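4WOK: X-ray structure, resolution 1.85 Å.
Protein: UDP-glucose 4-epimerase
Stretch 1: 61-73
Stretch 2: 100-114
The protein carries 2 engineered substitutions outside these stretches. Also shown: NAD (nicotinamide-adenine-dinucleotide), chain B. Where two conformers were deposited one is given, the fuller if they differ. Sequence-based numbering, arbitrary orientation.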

# COMPACT_ATOMS: atom_id res chain seq x y z
N ASP A 61 -0.42 -19.04 -5.78
CA ASP A 61 0.71 -18.37 -5.17
C ASP A 61 1.62 -17.83 -6.25
O ASP A 61 1.82 -18.50 -7.28
N ILE A 62 2.18 -16.64 -6.05
CA ILE A 62 3.11 -16.15 -7.07
C ILE A 62 4.39 -17.00 -7.14
O ILE A 62 5.10 -16.97 -8.16
N LEU A 63 4.67 -17.79 -6.10
CA LEU A 63 5.79 -18.72 -6.17
C LEU A 63 5.50 -19.97 -7.02
O LEU A 63 6.39 -20.76 -7.30
N ASP A 64 4.23 -20.16 -7.38
CA ASP A 64 3.82 -21.27 -8.24
C ASP A 64 4.01 -20.79 -9.67
O ASP A 64 3.06 -20.32 -10.30
N GLN A 65 5.23 -20.86 -10.18
CA GLN A 65 5.53 -20.14 -11.41
C GLN A 65 4.77 -20.71 -12.61
O GLN A 65 4.34 -19.95 -13.47
N ALA A 66 4.56 -22.03 -12.65
CA ALA A 66 3.77 -22.61 -13.75
C ALA A 66 2.36 -22.04 -13.77
O ALA A 66 1.83 -21.68 -14.82
N ARG A 67 1.73 -21.96 -12.61
CA ARG A 67 0.37 -21.48 -12.55
C ARG A 67 0.29 -20.01 -12.92
O ARG A 67 -0.67 -19.58 -13.54
N LEU A 68 1.29 -19.24 -12.51
CA LEU A 68 1.30 -17.82 -12.84
C LEU A 68 1.51 -17.61 -14.35
O LEU A 68 0.82 -16.79 -14.98
N VAL A 69 2.44 -18.35 -14.94
CA VAL A 69 2.64 -18.30 -16.39
C VAL A 69 1.37 -18.71 -17.15
O VAL A 69 0.96 -18.06 -18.12
N GLU A 70 0.75 -19.79 -16.69
CA GLU A 70 -0.49 -20.28 -17.30
C GLU A 70 -1.53 -19.17 -17.32
O GLU A 70 -2.23 -18.96 -18.31
N THR A 71 -1.61 -18.46 -16.20
CA THR A 71 -2.58 -17.40 -16.05
C THR A 71 -2.29 -16.25 -16.99
O THR A 71 -3.20 -15.73 -17.65
N MET A 72 -1.03 -15.84 -17.06
CA MET A 72 -0.67 -14.78 -18.01
C MET A 72 -0.92 -15.18 -19.46
O MET A 72 -1.33 -14.35 -20.29
N GLU A 73 -0.69 -16.45 -19.79
CA GLU A 73 -0.95 -16.92 -21.16
C GLU A 73 -2.44 -16.92 -21.47
O GLU A 73 -2.87 -16.53 -22.56
N TYR A 100 12.03 -12.27 2.95
CA TYR A 100 12.89 -12.55 1.79
C TYR A 100 12.23 -13.55 0.86
O TYR A 100 12.32 -13.42 -0.36
N ARG A 101 11.52 -14.54 1.41
CA ARG A 101 10.89 -15.55 0.56
C ARG A 101 9.73 -14.96 -0.26
O ARG A 101 9.70 -15.08 -1.48
N ASN A 102 8.78 -14.33 0.43
CA ASN A 102 7.59 -13.79 -0.24
C ASN A 102 7.92 -12.58 -1.11
O ASN A 102 7.50 -12.48 -2.26
N ASN A 103 8.70 -11.65 -0.56
CA ASN A 103 8.91 -10.38 -1.24
C ASN A 103 10.02 -10.36 -2.28
O ASN A 103 9.92 -9.65 -3.28
N VAL A 104 11.09 -11.12 -2.05
CA VAL A 104 12.16 -11.20 -3.04
C VAL A 104 11.95 -12.42 -3.94
O VAL A 104 11.83 -12.27 -5.15
N GLY A 105 11.91 -13.61 -3.36
CA GLY A 105 11.60 -14.81 -4.14
C GLY A 105 10.28 -14.72 -4.90
O GLY A 105 10.21 -15.06 -6.09
N GLY A 106 9.22 -14.26 -4.23
CA GLY A 106 7.92 -14.14 -4.88
C GLY A 106 7.94 -13.13 -6.03
O GLY A 106 7.38 -13.37 -7.10
N THR A 107 8.56 -11.99 -5.81
CA THR A 107 8.64 -11.00 -6.88
C THR A 107 9.48 -11.53 -8.05
O THR A 107 9.12 -11.33 -9.21
N GLN A 108 10.57 -12.24 -7.77
CA GLN A 108 11.37 -12.75 -8.88
C GLN A 108 10.55 -13.73 -9.71
O GLN A 108 10.61 -13.73 -10.94
N SER A 109 9.76 -14.55 -9.03
CA SER A 109 8.92 -15.50 -9.73
C SER A 109 7.93 -14.74 -10.63
O SER A 109 7.71 -15.11 -11.79
N LEU A 110 7.35 -13.66 -10.12
CA LEU A 110 6.41 -12.87 -10.91
C LEU A 110 7.11 -12.23 -12.11
O LEU A 110 6.57 -12.23 -13.22
N LEU A 111 8.31 -11.70 -11.89
CA LEU A 111 9.00 -11.03 -12.99
C LEU A 111 9.46 -12.05 -14.03
O LEU A 111 9.46 -11.76 -15.23
N ASP A 112 9.85 -13.24 -13.58
CA ASP A 112 10.18 -14.28 -14.58
C ASP A 112 8.94 -14.65 -15.40
O ASP A 112 9.02 -14.79 -16.61
N ALA A 113 7.79 -14.81 -14.74
CA ALA A 113 6.55 -15.13 -15.45
C ALA A 113 6.24 -14.06 -16.49
O ALA A 113 5.82 -14.36 -17.61
N CYS A 114 6.42 -12.80 -16.10
CA CYS A 114 6.23 -11.69 -17.05
C CYS A 114 7.14 -11.80 -18.27
O CYS A 114 6.66 -11.78 -19.41

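Where two helices run side by side, small residues set how closely the backbones approach, and the rotamers of the larger side chains fill what remains. UDP-glucose 4-epimerase offers a compact example. Helix 65-73 and helix 100-114 run in broadly the same direction, at 39°, with axes 9.2 Å apart at closest approach. Ala 113 points toward the first stretch, and its CB lies 3.8 Å from Val 69 CG2 and 3.9 Å from Leu 68 CG. Leu 68 (t, p) brings its CD2 within 3.8 Å of CD1 of Leu 110, whose own t, p conformation carries its tip inward although its CA-to-CB bond points sideways. Met 72 starts at m and then extends through two t torsions, a reach that places its CE 3.5 Å from Leu 110 CD1 and 3.7 Å from Cys 114 SG.

Before the first helix the packing depends on glycine. Ile 62 (p, t) points toward the partner helix and lays its CD1 3.5 Å from Gly 106 O; a CB on Gly 106 would clash with that same methyl. Leu 63 (m, t) begins sideways, but its CD2 comes 3.6 Å from Gly 105 C, while CD1 covers one face of the Arg 101 guanidinium, 3.6 Å from NE.

Polar groups fasten this apolar seam. Ser 109, in the t rotamer, donates from OG to Ile 62 O (2.6 Å), the one direct hydrogen bond between the stretches. A water bridges Gln 65 OE1 (2.5 Å from its oxygen) and Asp 112 OD2 (2.6 Å), donating to both. The NAD adenine makes a further bridge: N6A donates to Asp 61 OD1 and to Asn 102 OD1, each at 2.9 Å, while Asn 102 ND2 donates to N7A at 3.0 Å. Asn 102, with chi1 at -139°, between wells, meets the Hoogsteen edge through OD1 and ND2, while Asp 61 OD1 and Ile 62 N (2.9 Å from N1A) meet the Watson-Crick edge.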

# COMPACT_ATOMS: atom_id res chain seq x y z
CB ASP A 61 1.49 -19.34 -4.27
CG ASP A 61 2.32 -18.62 -3.23
OD1 ASP A 61 3.28 -17.90 -3.59
OD2 ASP A 61 1.99 -18.76 -2.03
CB ILE A 62 3.49 -14.67 -6.84
CG1 ILE A 62 4.18 -14.49 -5.47
CG2 ILE A 62 2.26 -13.81 -6.96
CD1 ILE A 62 4.52 -13.01 -5.17
CB LEU A 63 6.20 -19.16 -4.75
CG LEU A 63 6.81 -18.03 -3.90
CD1 LEU A 63 6.86 -18.44 -2.39
CD2 LEU A 63 8.21 -17.68 -4.41
CB ASP A 64 2.37 -21.66 -7.94
CG ASP A 64 1.86 -22.84 -8.77
OD1 ASP A 64 2.54 -23.32 -9.71
OD2 ASP A 64 0.74 -23.29 -8.46
CB GLN A 65 7.03 -20.14 -11.72
CG GLN A 65 7.37 -19.06 -12.78
CD GLN A 65 8.82 -19.07 -13.17
OE1 GLN A 65 9.65 -18.44 -12.52
NE2 GLN A 65 9.14 -19.78 -14.24
CB ALA A 66 3.72 -24.14 -13.64
CB ARG A 67 -0.21 -21.70 -11.15
CG ARG A 67 -1.71 -21.42 -11.06
CD ARG A 67 -2.24 -22.01 -9.76
NE ARG A 67 -3.67 -21.81 -9.60
CZ ARG A 67 -4.59 -22.56 -10.18
NH1 ARG A 67 -4.24 -23.58 -10.97
NH2 ARG A 67 -5.87 -22.30 -9.97
CB LEU A 68 2.40 -17.12 -12.03
CG LEU A 68 2.45 -15.60 -12.00
CD1 LEU A 68 1.08 -14.99 -11.63
CD2 LEU A 68 3.51 -15.21 -10.99
CB VAL A 69 3.82 -19.19 -16.81
CG1 VAL A 69 3.85 -19.41 -18.31
CG2 VAL A 69 5.14 -18.57 -16.33
CB GLU A 70 -1.01 -21.48 -16.52
CG GLU A 70 -2.26 -22.14 -17.07
CD GLU A 70 -2.73 -23.27 -16.15
OE1 GLU A 70 -2.11 -24.36 -16.17
OE2 GLU A 70 -3.69 -23.06 -15.38
CB THR A 71 -2.60 -16.88 -14.61
OG1 THR A 71 -2.97 -17.95 -13.74
CG2 THR A 71 -3.60 -15.74 -14.46
CB MET A 72 0.78 -14.38 -17.80
CG MET A 72 1.04 -13.77 -16.41
SD MET A 72 2.73 -13.18 -16.28
CE MET A 72 2.72 -12.56 -14.58
CB GLU A 73 -0.34 -18.32 -21.36
CG GLU A 73 1.19 -18.27 -21.27
CD GLU A 73 1.88 -19.60 -21.54
OE1 GLU A 73 1.22 -20.66 -21.56
OE2 GLU A 73 3.11 -19.56 -21.76
CB TYR A 100 14.28 -13.06 2.22
CG TYR A 100 15.22 -11.97 2.70
CD1 TYR A 100 15.99 -11.25 1.80
CD2 TYR A 100 15.35 -11.67 4.06
CE1 TYR A 100 16.85 -10.26 2.22
CE2 TYR A 100 16.21 -10.67 4.49
CZ TYR A 100 16.96 -9.97 3.56
OH TYR A 100 17.82 -8.97 3.95
CB ARG A 101 10.37 -16.72 1.39
CG ARG A 101 9.48 -17.69 0.61
CD ARG A 101 9.01 -18.86 1.47
NE ARG A 101 8.15 -19.78 0.73
CZ ARG A 101 8.60 -20.81 0.03
NH1 ARG A 101 9.91 -21.05 -0.04
NH2 ARG A 101 7.75 -21.61 -0.61
CB ASN A 102 6.52 -13.41 0.79
CG ASN A 102 5.10 -13.79 0.36
OD1 ASN A 102 4.87 -14.84 -0.26
ND2 ASN A 102 4.13 -12.93 0.70
CB ASN A 103 9.17 -9.30 -0.22
CG ASN A 103 8.01 -9.12 0.74
OD1 ASN A 103 7.03 -9.87 0.69
ND2 ASN A 103 8.11 -8.11 1.60
CB VAL A 104 13.56 -11.26 -2.37
CG1 VAL A 104 14.67 -11.34 -3.44
CG2 VAL A 104 13.75 -10.03 -1.48
CB THR A 107 9.22 -9.66 -6.37
OG1 THR A 107 8.30 -9.12 -5.41
CG2 THR A 107 9.40 -8.66 -7.53
CB GLN A 108 12.66 -13.44 -8.43
CG GLN A 108 13.43 -13.92 -9.69
CD GLN A 108 14.76 -14.59 -9.40
OE1 GLN A 108 15.14 -14.77 -8.24
NE2 GLN A 108 15.47 -14.96 -10.45
CB SER A 109 8.19 -16.39 -8.72
OG SER A 109 7.39 -17.36 -9.37
CB LEU A 110 5.74 -11.80 -10.06
CG LEU A 110 4.88 -10.81 -10.85
CD1 LEU A 110 3.60 -11.45 -11.36
CD2 LEU A 110 4.56 -9.59 -9.99
CB LEU A 111 10.19 -10.21 -12.47
CG LEU A 111 9.81 -9.05 -11.54
CD1 LEU A 111 11.06 -8.28 -11.23
CD2 LEU A 111 8.76 -8.10 -12.19
CB ASP A 112 10.76 -15.52 -13.90
CG ASP A 112 12.20 -15.33 -13.45
OD1 ASP A 112 12.89 -14.47 -14.01
OD2 ASP A 112 12.66 -16.05 -12.54
CB ALA A 113 5.40 -15.26 -14.48
CB CYS A 114 6.47 -10.36 -16.35
SG CYS A 114 5.16 -9.86 -15.22
PA NAD B . -3.11 -7.14 2.13
O1A NAD B . -2.39 -8.25 2.88
O2A NAD B . -4.55 -6.77 2.36
O5B NAD B . -3.08 -7.66 0.48
C5B NAD B . -2.02 -8.56 0.24
C4B NAD B . -2.59 -9.57 -0.79
O4B NAD B . -1.53 -10.36 -1.35
C3B NAD B . -3.49 -10.47 0.05
O3B NAD B . -4.71 -10.61 -0.64
C2B NAD B . -2.69 -11.80 0.10
O2B NAD B . -3.53 -12.88 0.15
C1B NAD B . -1.94 -11.74 -1.28
N9A NAD B . -0.66 -12.48 -1.26
C8A NAD B . 0.39 -12.41 -0.32
N7A NAD B . 1.41 -13.21 -0.63
C5A NAD B . 1.01 -13.83 -1.82
C6A NAD B . 1.64 -14.79 -2.64
N6A NAD B . 2.88 -15.29 -2.31
N1A NAD B . 1.02 -15.23 -3.76
C2A NAD B . -0.22 -14.72 -4.04
N3A NAD B . -0.95 -13.80 -3.34
C4A NAD B . -0.28 -13.38 -2.23
O3 NAD B . -1.99 -6.00 2.26
PN NAD B . -2.32 -4.57 1.58
O1N NAD B . -3.43 -4.47 0.57
O2N NAD B . -2.06 -3.60 2.67
O5D NAD B . -0.91 -4.09 0.71
C5D NAD B . -0.63 -4.91 -0.32
C4D NAD B . 0.56 -4.26 -1.03
O4D NAD B . 0.65 -2.84 -0.62
C3D NAD B . 1.87 -4.92 -0.56
O3D NAD B . 2.74 -4.86 -1.64
C2D NAD B . 2.31 -3.95 0.55
O2D NAD B . 3.66 -3.91 0.77
C1D NAD B . 1.96 -2.64 -0.19
N1N NAD B . 1.98 -1.48 0.84
C2N NAD B . 0.93 -1.41 1.74
C3N NAD B . 0.93 -0.36 2.70
C7N NAD B . -0.21 -0.27 3.68
O7N NAD B . -0.25 0.65 4.50
N7N NAD B . -1.19 -1.25 3.65
C4N NAD B . 1.98 0.56 2.70
C5N NAD B . 3.02 0.46 1.78
C6N NAD B . 3.02 -0.58 0.84
O HOH W 1 3.70 -17.78 -0.16
O HOH W 2 11.63 -18.00 -11.12